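Local coordinates for protein tryptophan synthase alpha chain (Aquifex aeolicus, PDB 2EKC) that probably catalyses, as the alpha subunit of tryptophan synthase, the aldol cleavage of indoleglycerol phosphate to indole and glyceraldehyde 3-phosphate, at residues F37-V40 against L41-T45; K195-V198 against E199-R202; V215-K218 against E219-R222. All blocks are in the same frame, centred on the assembly; numbering follows the deposited sequence.

Contact 1 (F37-V40 against L41-T45)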
loop_
_atom_site.group_PDB
_atom_site.type_symbol
_atom_site.label_atom_id
_atom_site.label_comp_id
_atom_site.label_asym_id
_atom_site.label_seq_id
_atom_site.Cartn_x
_atom_site.Cartn_y
_atom_site.Cartn_z
ATOM N N PHE A 37 7.211 -6.495 9.970
ATOM C CA PHE A 37 5.777 -6.263 9.804
ATOM C C PHE A 37 5.097 -6.050 11.161
ATOM O O PHE A 37 4.315 -5.119 11.337
ATOM C CB PHE A 37 5.133 -7.452 9.083
ATOM C CG PHE A 37 5.146 -7.339 7.576
ATOM C CD1 PHE A 37 4.397 -6.362 6.932
ATOM C CD2 PHE A 37 5.887 -8.226 6.803
ATOM C CE1 PHE A 37 4.383 -6.271 5.535
ATOM C CE2 PHE A 37 5.880 -8.145 5.410
ATOM C CZ PHE A 37 5.126 -7.167 4.777
ATOM N N LYS A 38 5.406 -6.912 12.121
ATOM C CA LYS A 38 4.819 -6.800 13.449
ATOM C C LYS A 38 5.212 -5.482 14.119
ATOM O O LYS A 38 4.394 -4.841 14.778
ATOM C CB LYS A 38 5.257 -7.985 14.313
ATOM C CG LYS A 38 4.644 -9.309 13.875
ATOM C CD LYS A 38 5.146 -10.463 14.725
ATOM C CE LYS A 38 4.388 -11.744 14.415
ATOM N NZ LYS A 38 4.912 -12.898 15.197
ATOM N N GLU A 39 6.460 -5.074 13.922
ATOM C CA GLU A 39 6.966 -3.847 14.517
ATOM C C GLU A 39 6.249 -2.604 13.994
ATOM O O GLU A 39 5.854 -1.739 14.781
ATOM C CB GLU A 39 8.467 -3.723 14.257
ATOM C CG GLU A 39 9.151 -2.599 15.017
ATOM C CD GLU A 39 9.109 -2.809 16.523
ATOM O OE1 GLU A 39 9.094 -3.980 16.953
ATOM O OE2 GLU A 39 9.106 -1.810 17.274
ATOM N N VAL A 40 6.068 -2.506 12.678
ATOM C CA VAL A 40 5.401 -1.326 12.128
ATOM C C VAL A 40 3.928 -1.285 12.525
ATOM O O VAL A 40 3.350 -0.208 12.674
ATOM C CB VAL A 40 5.545 -1.226 10.572
ATOM C CG1 VAL A 40 7.018 -1.330 10.184
ATOM C CG2 VAL A 40 4.709 -2.290 9.872
ATOM N N LEU A 41 3.326 -2.450 12.720
ATOM C CA LEU A 41 1.925 -2.503 13.124
ATOM C C LEU A 41 1.786 -2.065 14.579
ATOM O O LEU A 41 0.868 -1.322 14.929
ATOM C CB LEU A 41 1.374 -3.921 12.952
ATOM C CG LEU A 41 1.216 -4.383 11.499
ATOM C CD1 LEU A 41 0.949 -5.871 11.458
ATOM C CD2 LEU A 41 0.091 -3.606 10.830
ATOM N N LYS A 42 2.710 -2.521 15.420
ATOM C CA LYS A 42 2.692 -2.185 16.839
ATOM C C LYS A 42 2.958 -0.704 17.084
ATOM O O LYS A 42 2.524 -0.145 18.096
ATOM C CB LYS A 42 3.739 -3.021 17.586
ATOM C CG LYS A 42 3.849 -2.720 19.076
ATOM C CD LYS A 42 4.942 -3.556 19.737
ATOM C CE LYS A 42 5.118 -3.194 21.211
ATOM N NZ LYS A 42 5.458 -1.756 21.399
ATOM N N ASN A 43 3.655 -0.061 16.154
ATOM C CA ASN A 43 3.991 1.341 16.324
ATOM C C ASN A 43 3.109 2.395 15.644
ATOM O O ASN A 43 3.501 3.554 15.533
ATOM C CB ASN A 43 5.461 1.545 15.953
ATOM C CG ASN A 43 6.402 1.130 17.081
ATOM O OD1 ASN A 43 6.619 1.885 18.026
ATOM N ND2 ASN A 43 6.943 -0.078 16.993
ATOM N N GLY A 44 1.922 2.010 15.188
ATOM C CA GLY A 44 1.049 3.012 14.601
ATOM C C GLY A 44 0.640 2.935 13.146
ATOM O O GLY A 44 -0.060 3.829 12.668
ATOM N N THR A 45 1.067 1.899 12.431
ATOM C CA THR A 45 0.694 1.762 11.026
ATOM C C THR A 45 -0.826 1.574 10.936
ATOM O O THR A 45 -1.400 0.740 11.635
ATOM C CB THR A 45 1.423 0.555 10.380
ATOM O OG1 THR A 45 2.819 0.862 10.245
ATOM C CG2 THR A 45 0.845 0.235 9.015
#

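Contact 2 (K195-V198 against E199-R202)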
loop_
_atom_site.group_PDB
_atom_site.type_symbol
_atom_site.label_atom_id
_atom_site.label_comp_id
_atom_site.label_asym_id
_atom_site.label_seq_id
_atom_site.Cartn_x
_atom_site.Cartn_y
_atom_site.Cartn_z
ATOM N N LYS A 195 0.093 18.534 -4.712
ATOM C CA LYS A 195 -0.847 19.197 -3.819
ATOM C C LYS A 195 -1.980 19.822 -4.633
ATOM O O LYS A 195 -3.159 19.661 -4.305
ATOM C CB LYS A 195 -0.128 20.275 -3.005
ATOM C CG LYS A 195 -1.020 21.022 -2.029
ATOM C CD LYS A 195 -0.198 21.917 -1.119
ATOM C CE LYS A 195 -1.087 22.703 -0.174
ATOM N NZ LYS A 195 -1.993 23.624 -0.917
ATOM N N LYS A 196 -1.620 20.531 -5.696
ATOM C CA LYS A 196 -2.615 21.160 -6.554
ATOM C C LYS A 196 -3.484 20.109 -7.239
ATOM O O LYS A 196 -4.681 20.312 -7.431
ATOM C CB LYS A 196 -1.933 22.035 -7.608
ATOM C CG LYS A 196 -1.401 23.362 -7.068
ATOM C CD LYS A 196 -2.548 24.280 -6.636
ATOM C CE LYS A 196 -2.034 25.644 -6.200
ATOM N NZ LYS A 196 -3.136 26.555 -5.778
ATOM N N LYS A 197 -2.879 18.987 -7.607
ATOM C CA LYS A 197 -3.625 17.924 -8.264
ATOM C C LYS A 197 -4.651 17.342 -7.302
ATOM O O LYS A 197 -5.780 17.039 -7.693
ATOM C CB LYS A 197 -2.680 16.818 -8.733
ATOM C CG LYS A 197 -3.376 15.692 -9.481
ATOM C CD LYS A 197 -3.388 15.922 -10.981
ATOM C CE LYS A 197 -4.158 17.160 -11.372
ATOM N NZ LYS A 197 -4.012 17.465 -12.824
ATOM N N VAL A 198 -4.260 17.183 -6.043
ATOM C CA VAL A 198 -5.169 16.635 -5.048
ATOM C C VAL A 198 -6.341 17.577 -4.812
ATOM O O VAL A 198 -7.474 17.132 -4.613
ATOM C CB VAL A 198 -4.451 16.373 -3.709
ATOM C CG1 VAL A 198 -5.464 15.959 -2.650
ATOM C CG2 VAL A 198 -3.409 15.272 -3.891
ATOM N N GLU A 199 -6.071 18.878 -4.841
ATOM C CA GLU A 199 -7.128 19.856 -4.640
ATOM C C GLU A 199 -8.162 19.682 -5.752
ATOM O O GLU A 199 -9.364 19.756 -5.501
ATOM C CB GLU A 199 -6.543 21.274 -4.628
ATOM C CG GLU A 199 -5.371 21.410 -3.652
ATOM C CD GLU A 199 -4.949 22.844 -3.397
ATOM O OE1 GLU A 199 -4.994 23.664 -4.338
ATOM O OE2 GLU A 199 -4.552 23.144 -2.249
ATOM N N GLU A 200 -7.694 19.445 -6.978
ATOM C CA GLU A 200 -8.602 19.215 -8.103
ATOM C C GLU A 200 -9.396 17.958 -7.794
ATOM O O GLU A 200 -10.617 17.912 -7.955
ATOM C CB GLU A 200 -7.828 18.984 -9.403
ATOM C CG GLU A 200 -7.399 20.237 -10.137
ATOM C CD GLU A 200 -6.838 19.923 -11.513
ATOM O OE1 GLU A 200 -5.685 19.451 -11.595
ATOM O OE2 GLU A 200 -7.559 20.136 -12.514
ATOM N N TYR A 201 -8.675 16.930 -7.358
ATOM C CA TYR A 201 -9.271 15.647 -7.009
ATOM C C TYR A 201 -10.389 15.862 -5.990
ATOM O O TYR A 201 -11.467 15.282 -6.114
ATOM C CB TYR A 201 -8.192 14.726 -6.428
ATOM C CG TYR A 201 -8.698 13.443 -5.805
ATOM C CD1 TYR A 201 -8.932 12.305 -6.577
ATOM C CD2 TYR A 201 -8.916 13.362 -4.432
ATOM C CE1 TYR A 201 -9.367 11.109 -5.988
ATOM C CE2 TYR A 201 -9.347 12.179 -3.835
ATOM C CZ TYR A 201 -9.568 11.059 -4.614
ATOM O OH TYR A 201 -9.963 9.889 -4.009
ATOM N N ARG A 202 -10.129 16.702 -4.994
ATOM C CA ARG A 202 -11.116 16.990 -3.953
ATOM C C ARG A 202 -12.406 17.520 -4.559
ATOM O O ARG A 202 -13.498 17.221 -4.078
ATOM C CB ARG A 202 -10.577 18.028 -2.967
ATOM C CG ARG A 202 -9.349 17.588 -2.185
ATOM C CD ARG A 202 -9.637 16.364 -1.348
ATOM N NE ARG A 202 -8.552 16.087 -0.411
ATOM C CZ ARG A 202 -8.532 15.046 0.415
ATOM N NH1 ARG A 202 -9.540 14.183 0.419
ATOM N NH2 ARG A 202 -7.503 14.864 1.231
#

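Contact 3 (V215-K218 against E219-R222)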
loop_
_atom_site.group_PDB
_atom_site.type_symbol
_atom_site.label_atom_id
_atom_site.label_comp_id
_atom_site.label_asym_id
_atom_site.label_seq_id
_atom_site.Cartn_x
_atom_site.Cartn_y
_atom_site.Cartn_z
ATOM N N VAL A 215 8.890 9.771 1.016
ATOM C CA VAL A 215 8.584 10.028 2.418
ATOM C C VAL A 215 9.548 9.244 3.297
ATOM O O VAL A 215 9.656 8.027 3.173
ATOM C CB VAL A 215 7.141 9.610 2.771
ATOM C CG1 VAL A 215 6.812 10.039 4.193
ATOM C CG2 VAL A 215 6.162 10.222 1.780
ATOM N N SER A 216 10.250 9.941 4.185
ATOM C CA SER A 216 11.205 9.284 5.068
ATOM C C SER A 216 11.458 10.063 6.351
ATOM O O SER A 216 12.236 9.633 7.198
ATOM C CB SER A 216 12.534 9.075 4.336
ATOM O OG SER A 216 13.080 10.311 3.909
ATOM N N LYS A 217 10.804 11.210 6.490
ATOM C CA LYS A 217 10.980 12.047 7.675
ATOM C C LYS A 217 9.639 12.537 8.204
ATOM O O LYS A 217 8.691 12.719 7.443
ATOM C CB LYS A 217 11.858 13.253 7.332
ATOM C CG LYS A 217 13.267 12.890 6.886
ATOM C CD LYS A 217 13.915 14.015 6.086
ATOM C CE LYS A 217 13.968 15.320 6.862
ATOM N NZ LYS A 217 14.577 16.408 6.045
ATOM N N LYS A 218 9.569 12.749 9.512
ATOM C CA LYS A 218 8.348 13.227 10.147
ATOM C C LYS A 218 7.836 14.480 9.441
ATOM O O LYS A 218 6.630 14.648 9.255
ATOM C CB LYS A 218 8.613 13.534 11.619
ATOM C CG LYS A 218 7.443 14.162 12.351
ATOM C CD LYS A 218 7.833 14.497 13.776
ATOM C CE LYS A 218 6.777 15.351 14.455
ATOM N NZ LYS A 218 7.202 15.729 15.831
ATOM N N GLU A 219 8.760 15.353 9.050
ATOM C CA GLU A 219 8.414 16.590 8.356
ATOM C C GLU A 219 7.667 16.294 7.064
ATOM O O GLU A 219 6.736 17.013 6.698
ATOM C CB GLU A 219 9.678 17.394 8.030
ATOM C CG GLU A 219 10.288 18.140 9.212
ATOM C CD GLU A 219 10.600 17.237 10.394
ATOM O OE1 GLU A 219 11.284 16.209 10.196
ATOM O OE2 GLU A 219 10.165 17.563 11.521
ATOM N N HIS A 220 8.087 15.239 6.370
ATOM C CA HIS A 220 7.458 14.850 5.112
ATOM C C HIS A 220 6.013 14.439 5.360
ATOM O O HIS A 220 5.106 14.845 4.633
ATOM C CB HIS A 220 8.208 13.675 4.471
ATOM C CG HIS A 220 9.664 13.930 4.235
ATOM N ND1 HIS A 220 10.502 12.982 3.689
ATOM C CD2 HIS A 220 10.433 15.019 4.474
ATOM C CE1 HIS A 220 11.725 13.475 3.602
ATOM N NE2 HIS A 220 11.709 14.710 4.071
ATOM N N ALA A 221 5.808 13.624 6.390
ATOM C CA ALA A 221 4.476 13.152 6.744
ATOM C C ALA A 221 3.567 14.328 7.073
ATOM O O ALA A 221 2.442 14.406 6.591
ATOM C CB ALA A 221 4.559 12.206 7.935
ATOM N N ARG A 222 4.066 15.238 7.904
ATOM C CA ARG A 222 3.309 16.423 8.302
ATOM C C ARG A 222 2.912 17.252 7.080
ATOM O O ARG A 222 1.756 17.646 6.941
ATOM C CB ARG A 222 4.151 17.268 9.266
ATOM C CG ARG A 222 3.502 18.591 9.666
ATOM C CD ARG A 222 2.195 18.376 10.417
ATOM N NE ARG A 222 2.406 17.828 11.755
ATOM C CZ ARG A 222 1.427 17.420 12.556
ATOM N NH1 ARG A 222 0.163 17.498 12.156
ATOM N NH2 ARG A 222 1.707 16.938 13.757
#

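Contact 1 (F37-V40 against L41-T45)
Val-40 O takes two hydrogen bonds from Thr-45: OG1 lies 2.7 Å from Val-40 O, and the backbone N of Thr-45 lies 3.1 Å from the same oxygen. The two donors come in differently. The amide arrives close to the carbonyl plane, tilted by 15°, whereas the hydroxyl sits well above it, 66° out. Thr-45 OG1 is also hydrogen-bonded to Ser-21 OG on strand 18-24. One residue earlier, Glu-39 O receives Asn-43 ND2 at 3.0 Å in a nearly straight bond, with the acceptor close to the amide plane; the bond from Asn-43 N to that carbonyl is weak. The same ND2 reaches Glu-39 OE2 at 2.8 Å, again weakly, the carboxylate and amide planes standing 41° apart. Glu-39 gets there with CG anti to the backbone N and a bend at chi2. Val-40 packs on Leu-23 of the barrel and on Leu-249 and Val-253 of helix 246-258. Asn-43 leaves helical geometry and Gly-44 has positive phi, and the Thr-45 N bond closes over them like a Schellman cap, though its companion pair, Gly-44 N and Leu-41 O, is long at 3.5 Å. The chain passes here from helix 30-42 toward strand 47-51, in a TIM-barrel beta-alpha-beta unit.

Contact 2 (K195-V198 against E199-R202)
Glu-199 turns its carboxylate back along the helix to Lys-195 and Lys-196, forming a salt-bridge network. Lys-195 NZ lies 2.9 Å from Glu-199 OE2, which it meets from above the carboxylate plane, 41° out. The other oxygen, OE1, makes a long salt bridge to Lys-196 NZ at 3.7 Å. The two lysines use different conformations: Lys-195 runs extended from a CG anti to the backbone N (chi1 -179°) and bends only at its last torsion, whereas Lys-196 folds early, at chi2 (-67°). Glu-199 itself is extended beyond CG. Lys-197, bent at both chi2 and chi3, turns its ammonium to Glu-200 OE1 in a salt bridge whose exact length is doubtful; Lys-197 NZ also bonds Ser-158 O, and Glu-200 OE2 pairs with Arg-160. Val-198 CG1 lies 3.8 Å from Arg-202 NE, the two side chains running side by side; Arg-202 NH1 forms a salt bridge with Asp-229 and NH2 a hydrogen bond with Phe-227 O. Val-198, Tyr-201 and Arg-202 lie on Val-209 of strand 209-212, Tyr-201 OH is hydrogen-bonded to Lys-207 O and Thr-174 OG1, and its ring touches Ile-163 of helix 160-169 and meets Phe-176 of strand 174-177 edge-to-face.

Contact 3 (V215-K218 against E219-R222)
His-220 folds back against the loop 215-218 at the N-terminus of helix 218-225, where Lys-217 holds the N-cap position; the helix lies between strands 209-212 and 230-233, the seventh and eighth of the TIM barrel, in a beta-alpha-beta crossover.

The hydrogen bonds are of two sorts. Within the first turn, Lys-217 O accepts the backbone N of Ala-221 at 3.2 Å, a regular helical bond, and the N of His-220 in a weak one; Lys-218 O receives Arg-222 N at 3.0 Å. The other sort involves a side chain: Ser-216 N gives its hydrogen to His-220 ND1 at 3.1 Å, entering 28° out of the ring plane. Since ND1 accepts here, any proton on a neutral ring would probably sit on NE2.

Apolar contacts meet the imidazole over one face and at its edge. Lys-217 CB stands over the centre of one face in a CH-pi contact, 3.6 Å from the ring centroid and only 9° off the ring normal. The lysine chain then curls along the same side of the ring, bending at chi3, with its CD 3.1 Å from His-220 NE2. At the edge, near the ring plane, comes CA of Val-215, and Val-215 CG1 touches His-220 CB at 3.9 Å. The torsion of His-220, with CG anti to the carbonyl carbon (chi1 -56°), swings the ring back past the helix start to reach these partners.

Two basic side chains have partners outside the segments. Lys-218 NZ has a long, weak ion pair with Glu-258; the bond from Arg-222 NH1 to the carbonyl of Arg-261 is uncertain, because that side chain has two conformers. On the buried side Ala-221 packs against Leu-260. The hydroxyl of Ser-216 stands beside the imidazole, its OG 3.5 Å from His-220 CE1.

In the fold
All three contacts are local, each within one continuous piece of chain, and they follow one another in sequence around the barrel. Contact 1 closes helix 30-42, contact 2 lies inside helix 192-204, and contact 3 opens helix 218-225, so together they sample the end, the middle and the start of barrel helices. None touches another: the nearest atoms are about 9 Å apart for contacts 2 and 3, about 11 Å for contacts 1 and 3, and about 18 Å for contacts 1 and 2. The side chain of the predicted proton acceptor Glu-49 is about 7 Å from that of Phe-37 in contact 1 and about 11 Å from that of Val-215 in contact 3; contact 2 lies away from the predicted catalytic residues.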